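Local coordinates for BtGH115A (Bacteroides thetaiotaomicron, PDB 5BY3), which probably hydrolyses glycosidic bonds as a family GH115 4-O-methyl-alpha-glucuronidase with specificity for decorated arabinogalactans, at residues 339-344 with 360-366; 385-390 with 425-429. All coordinates share one frame; numbering follows the deposited sequence.

Contact 1 of 2, residues 339-344 with 360-366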
loop_
_atom_site.group_PDB
_atom_site.type_symbol
_atom_site.label_atom_id
_atom_site.label_comp_id
_atom_site.label_asym_id
_atom_site.label_seq_id
_atom_site.Cartn_x
_atom_site.Cartn_y
_atom_site.Cartn_z
ATOM N N GLN A 339 -10.101 -4.144 19.317
ATOM C CA GLN A 339 -9.531 -2.882 19.731
ATOM C C GLN A 339 -8.143 -2.652 19.148
ATOM O O GLN A 339 -7.335 -3.570 19.069
ATOM C CB GLN A 339 -9.499 -2.827 21.276
ATOM C CG GLN A 339 -10.859 -2.444 21.869
ATOM C CD GLN A 339 -10.971 -2.707 23.354
ATOM O OE1 GLN A 339 -10.507 -1.919 24.175
ATOM N NE2 GLN A 339 -11.604 -3.820 23.707
ATOM N N VAL A 340 -7.842 -1.418 18.763
ATOM C CA VAL A 340 -6.514 -1.147 18.218
ATOM C C VAL A 340 -5.915 0.098 18.872
ATOM O O VAL A 340 -6.608 1.083 19.126
ATOM C CB VAL A 340 -6.531 -1.080 16.642
ATOM C CG1 VAL A 340 -7.341 0.103 16.117
ATOM C CG2 VAL A 340 -5.117 -1.042 16.032
ATOM N N PHE A 341 -4.617 0.036 19.130
ATOM C CA PHE A 341 -3.881 1.203 19.516
ATOM C C PHE A 341 -2.795 1.440 18.470
ATOM O O PHE A 341 -2.007 0.517 18.165
ATOM C CB PHE A 341 -3.279 1.025 20.929
ATOM C CG PHE A 341 -2.419 2.178 21.370
ATOM C CD1 PHE A 341 -2.954 3.484 21.473
ATOM C CD2 PHE A 341 -1.062 1.986 21.650
ATOM C CE1 PHE A 341 -2.165 4.565 21.859
ATOM C CE2 PHE A 341 -0.272 3.071 22.058
ATOM C CZ PHE A 341 -0.830 4.349 22.158
ATOM N N ILE A 342 -2.764 2.668 17.935
ATOM C CA ILE A 342 -1.899 3.009 16.790
ATOM C C ILE A 342 -0.900 4.096 17.159
ATOM O O ILE A 342 -1.250 5.275 17.110
ATOM C CB ILE A 342 -2.700 3.442 15.529
ATOM C CG1 ILE A 342 -3.865 2.493 15.305
ATOM C CG2 ILE A 342 -1.798 3.455 14.270
ATOM C CD1 ILE A 342 -4.948 3.078 14.464
ATOM N N PRO A 343 0.335 3.701 17.554
ATOM C CA PRO A 343 1.411 4.671 17.851
ATOM C C PRO A 343 2.159 5.156 16.567
ATOM O O PRO A 343 3.251 4.691 16.213
ATOM C CB PRO A 343 2.299 3.924 18.847
ATOM C CG PRO A 343 2.098 2.475 18.526
ATOM C CD PRO A 343 0.781 2.316 17.801
ATOM N N TYR A 344 1.491 6.067 15.871
ATOM C CA TYR A 344 1.947 6.715 14.657
ATOM C C TYR A 344 2.581 8.051 15.056
ATOM O O TYR A 344 2.140 8.687 16.036
ATOM C CB TYR A 344 0.719 6.937 13.768
ATOM C CG TYR A 344 0.923 7.694 12.491
ATOM C CD1 TYR A 344 1.762 7.212 11.481
ATOM C CD2 TYR A 344 0.263 8.895 12.280
ATOM C CE1 TYR A 344 1.934 7.923 10.290
ATOM C CE2 TYR A 344 0.410 9.617 11.097
ATOM C CZ TYR A 344 1.245 9.139 10.098
ATOM O OH TYR A 344 1.378 9.879 8.927
ATOM N N ASP A 360 -5.190 -7.412 25.394
ATOM C CA ASP A 360 -6.118 -7.763 24.331
ATOM C C ASP A 360 -6.093 -6.748 23.161
ATOM O O ASP A 360 -6.471 -7.088 22.044
ATOM C CB ASP A 360 -7.537 -7.922 24.885
ATOM C CG ASP A 360 -8.057 -6.656 25.577
ATOM O OD1 ASP A 360 -7.544 -6.320 26.668
ATOM O OD2 ASP A 360 -8.992 -6.012 25.035
ATOM N N VAL A 361 -5.635 -5.523 23.432
ATOM C CA VAL A 361 -5.594 -4.457 22.426
ATOM C C VAL A 361 -4.496 -4.706 21.384
ATOM O O VAL A 361 -3.307 -4.902 21.721
ATOM C CB VAL A 361 -5.513 -3.043 23.054
ATOM C CG1 VAL A 361 -5.525 -1.954 21.981
ATOM C CG2 VAL A 361 -6.657 -2.829 24.034
ATOM N N THR A 362 -4.924 -4.763 20.119
ATOM C CA THR A 362 -3.968 -4.906 19.003
ATOM C C THR A 362 -3.040 -3.705 18.975
ATOM O O THR A 362 -3.513 -2.561 19.034
ATOM C CB THR A 362 -4.704 -5.013 17.645
ATOM O OG1 THR A 362 -5.822 -5.910 17.777
ATOM C CG2 THR A 362 -3.749 -5.488 16.532
ATOM N N LEU A 363 -1.731 -3.955 18.922
ATOM C CA LEU A 363 -0.768 -2.846 18.783
ATOM C C LEU A 363 -0.447 -2.605 17.289
ATOM O O LEU A 363 0.065 -3.500 16.599
ATOM C CB LEU A 363 0.516 -3.127 19.555
ATOM C CG LEU A 363 0.509 -3.311 21.087
ATOM C CD1 LEU A 363 1.913 -3.621 21.553
ATOM C CD2 LEU A 363 -0.018 -2.099 21.854
HETATM N N MSE A 364 -0.722 -1.406 16.789
HETATM C CA MSE A 364 -0.506 -1.175 15.354
HETATM C C MSE A 364 0.727 -0.363 15.008
HETATM O O MSE A 364 0.758 0.859 15.120
HETATM C CB MSE A 364 -1.744 -0.641 14.650
HETATM C CG MSE A 364 -1.642 -1.015 13.175
HETATM SE SE MSE A 364 -3.084 -0.056 12.269
HETATM C CE MSE A 364 -3.948 -1.765 11.916
ATOM N N TRP A 365 1.741 -1.048 14.518
ATOM C CA TRP A 365 2.957 -0.364 14.098
ATOM C C TRP A 365 2.762 0.398 12.783
ATOM O O TRP A 365 1.822 0.131 12.012
ATOM C CB TRP A 365 4.117 -1.359 14.082
ATOM C CG TRP A 365 4.103 -2.177 15.350
ATOM C CD1 TRP A 365 3.875 -3.526 15.472
ATOM C CD2 TRP A 365 4.254 -1.672 16.687
ATOM N NE1 TRP A 365 3.908 -3.900 16.797
ATOM C CE2 TRP A 365 4.139 -2.784 17.566
ATOM C CE3 TRP A 365 4.491 -0.398 17.225
ATOM C CZ2 TRP A 365 4.261 -2.652 18.953
ATOM C CZ3 TRP A 365 4.609 -0.271 18.615
ATOM C CH2 TRP A 365 4.488 -1.383 19.452
ATOM N N CYS A 366 3.632 1.375 12.563
ATOM C CA CYS A 366 3.501 2.269 11.428
ATOM C C CYS A 366 4.752 2.318 10.577
ATOM O O CYS A 366 5.848 2.184 11.102
ATOM C CB CYS A 366 3.176 3.658 11.936
ATOM S SG CYS A 366 1.516 3.648 12.589
#
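C366 lays its sulfur against the root of the Y344 side chain, SG standing 3.6 Å from Y344 CB and oblique to the ring, while C366 CB sits at the ring edge in its plane. C366 SG also touches I342 CG2 at 3.7 Å. I342 turns its other branch, CG1, to the CB of selenomethionine M364, and the two side chains run side by side in the same direction. Next along, V340 CG2 packs on M364 CB (3.7 Å); it is brought there by lying anti to the backbone N, with CG1 taking the position between N and the carbonyl carbon (chi1 66°). P343, the centre of an inverse gamma turn, presses CG obliquely on W365 CZ3. Strands 339-341 and 362-366 pair in parallel as consecutive strands of a beta-alpha-beta unit around helix 347-352, inside the eight-stranded parallel beta sheet, as in a TIM barrel. F341 takes part through both backbone groups: its N donates to T362 O (2.8 Å) almost in line with the carbonyl, and its O accepts M364 N (2.7 Å). T362 N reaches Q339 O at 2.9 Å, a more bent bond with the donor tilted 32° from the carbonyl plane. V361 CG1 touches the backbone N and the CB of F341. At the N-terminal end the Q339 amide and D360 carboxylate stand 71° apart and share R323, which bonds Q339 OE1 and forms a salt bridge with D360 OD1. V340, T362 and M364 pack on M429, whereas the W365 ring meets Y351 edge-to-face.

Contact 2 of 2, residues 385-390 with 425-429; sequences KGGNGV and GIQKM
I426 lays its CG2 methyl over the backbone of N388 and G389, 3.3 Å from G389 C, and on against V390 CB at 3.8 Å, the two branched side chains crossing at about a right angle. Here the loop leading out of helix 411-423 meets strand 388-393 in the parallel sheet of the TIM-barrel fold; G425, with positive phi, is the C-prime residue of the Schellman motif that ends this helix. CG2 is anti to the backbone N of I426, which carries it over the strand, while CG1 approaches N388 CB. An alanine at I426 is likely to open a gap above the G389 backbone and beside V390, because both CG branches would be gone. N388 O accepts K428 N at 3.1 Å, the N-H nearly straight (168°) but arriving 39° out of the carbonyl plane. The N388 side chain is held elsewhere, its OD1 by W365 NE1 and its ND2 by E381 O. K428 carries its chain past the G386 carbonyl to a salt bridge with E161. Its CG, anti to the backbone N (chi1 -174°), lies 3.5 Å from G386 O, and the bend at chi2 keeps CD and CE alongside the same oxygen.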
loop_
_atom_site.group_PDB
_atom_site.type_symbol
_atom_site.label_atom_id
_atom_site.label_comp_id
_atom_site.label_asym_id
_atom_site.label_seq_id
_atom_site.Cartn_x
_atom_site.Cartn_y
_atom_site.Cartn_z
ATOM N N LYS A 385 -1.853 -11.205 23.509
ATOM C CA LYS A 385 -3.073 -11.833 23.028
ATOM C C LYS A 385 -3.738 -11.017 21.890
ATOM O O LYS A 385 -4.340 -11.595 20.995
ATOM C CB LYS A 385 -4.032 -12.077 24.223
ATOM C CG LYS A 385 -5.455 -12.538 23.906
ATOM C CD LYS A 385 -6.444 -12.011 24.958
ATOM C CE LYS A 385 -7.923 -12.335 24.655
ATOM N NZ LYS A 385 -8.735 -12.546 25.898
ATOM N N GLY A 386 -3.608 -9.691 21.926
ATOM C CA GLY A 386 -4.169 -8.803 20.896
ATOM C C GLY A 386 -3.456 -8.745 19.532
ATOM O O GLY A 386 -3.956 -8.099 18.578
ATOM N N GLY A 387 -2.319 -9.439 19.442
ATOM C CA GLY A 387 -1.447 -9.493 18.264
ATOM C C GLY A 387 -0.842 -8.150 17.844
ATOM O O GLY A 387 -0.961 -7.146 18.540
ATOM N N ASN A 388 -0.220 -8.122 16.671
ATOM C CA ASN A 388 0.374 -6.893 16.155
ATOM C C ASN A 388 -0.064 -6.580 14.739
ATOM O O ASN A 388 -0.070 -7.471 13.882
ATOM C CB ASN A 388 1.897 -6.955 16.256
ATOM C CG ASN A 388 2.381 -7.001 17.698
ATOM O OD1 ASN A 388 2.731 -5.974 18.266
ATOM N ND2 ASN A 388 2.388 -8.197 18.297
ATOM N N GLY A 389 -0.413 -5.310 14.516
ATOM C CA GLY A 389 -0.791 -4.805 13.209
ATOM C C GLY A 389 0.220 -3.855 12.568
ATOM O O GLY A 389 1.254 -3.513 13.168
ATOM N N VAL A 390 -0.079 -3.438 11.334
ATOM C CA VAL A 390 0.707 -2.427 10.614
ATOM C C VAL A 390 -0.177 -1.548 9.725
ATOM O O VAL A 390 -1.113 -2.047 9.068
ATOM C CB VAL A 390 1.934 -3.023 9.843
ATOM C CG1 VAL A 390 1.529 -3.881 8.645
ATOM C CG2 VAL A 390 2.921 -1.931 9.442
ATOM N N GLY A 425 6.117 -11.318 13.022
ATOM C CA GLY A 425 4.961 -11.498 13.882
ATOM C C GLY A 425 3.877 -10.432 13.815
ATOM O O GLY A 425 2.977 -10.436 14.659
ATOM N N ILE A 426 3.936 -9.534 12.817
ATOM C CA ILE A 426 2.813 -8.598 12.571
ATOM C C ILE A 426 1.775 -9.340 11.699
ATOM O O ILE A 426 1.895 -9.361 10.468
ATOM C CB ILE A 426 3.279 -7.271 11.934
ATOM C CG1 ILE A 426 4.306 -6.590 12.837
ATOM C CG2 ILE A 426 2.088 -6.369 11.619
ATOM C CD1 ILE A 426 4.951 -5.311 12.322
ATOM N N GLN A 427 0.779 -9.959 12.345
ATOM C CA GLN A 427 -0.126 -10.903 11.669
ATOM C C GLN A 427 -1.617 -10.682 11.939
ATOM O O GLN A 427 -2.489 -11.432 11.455
ATOM C CB GLN A 427 0.218 -12.343 12.048
ATOM C CG GLN A 427 1.669 -12.758 11.865
ATOM C CD GLN A 427 1.892 -14.265 12.027
ATOM O OE1 GLN A 427 0.967 -15.039 12.311
ATOM N NE2 GLN A 427 3.127 -14.683 11.836
ATOM N N LYS A 428 -1.929 -9.675 12.726
ATOM C CA LYS A 428 -3.304 -9.508 13.119
ATOM C C LYS A 428 -4.053 -8.580 12.133
ATOM O O LYS A 428 -5.200 -8.861 11.735
ATOM C CB LYS A 428 -3.349 -8.990 14.575
ATOM C CG LYS A 428 -4.722 -8.883 15.205
ATOM C CD LYS A 428 -5.314 -10.231 15.587
ATOM C CE LYS A 428 -6.536 -9.973 16.460
ATOM N NZ LYS A 428 -6.854 -11.130 17.349
HETATM N N MSE A 429 -3.396 -7.495 11.735
HETATM C CA MSE A 429 -4.086 -6.386 11.132
HETATM C C MSE A 429 -3.155 -5.614 10.236
HETATM O O MSE A 429 -2.134 -5.066 10.687
HETATM C CB MSE A 429 -4.612 -5.508 12.267
HETATM C CG MSE A 429 -5.865 -4.707 11.952
HETATM SE SE MSE A 429 -6.510 -3.656 13.503
HETATM C CE MSE A 429 -7.076 -5.206 14.605
#

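Contact 1 closes before contact 2 opens along the chain, and their centres lie about 8 Å apart within the same parallel sheet. Strands 339-341, 362-366, 388-393 and 429-433 are successive neighbours there: contact 1 joins the first two, and contact 2 brings the loop before strand 429-433 up to strand 388-393. Between the contacts, L363 O probably accepts a hydrogen bond from G389 N at 2.8 Å, and M364 CG packs on V390 N. The two contacts thus cover four neighbouring strands in chain order, as expected of a barrel built from repeated beta-alpha units, with strands 362-366 and 388-393 side by side where they meet.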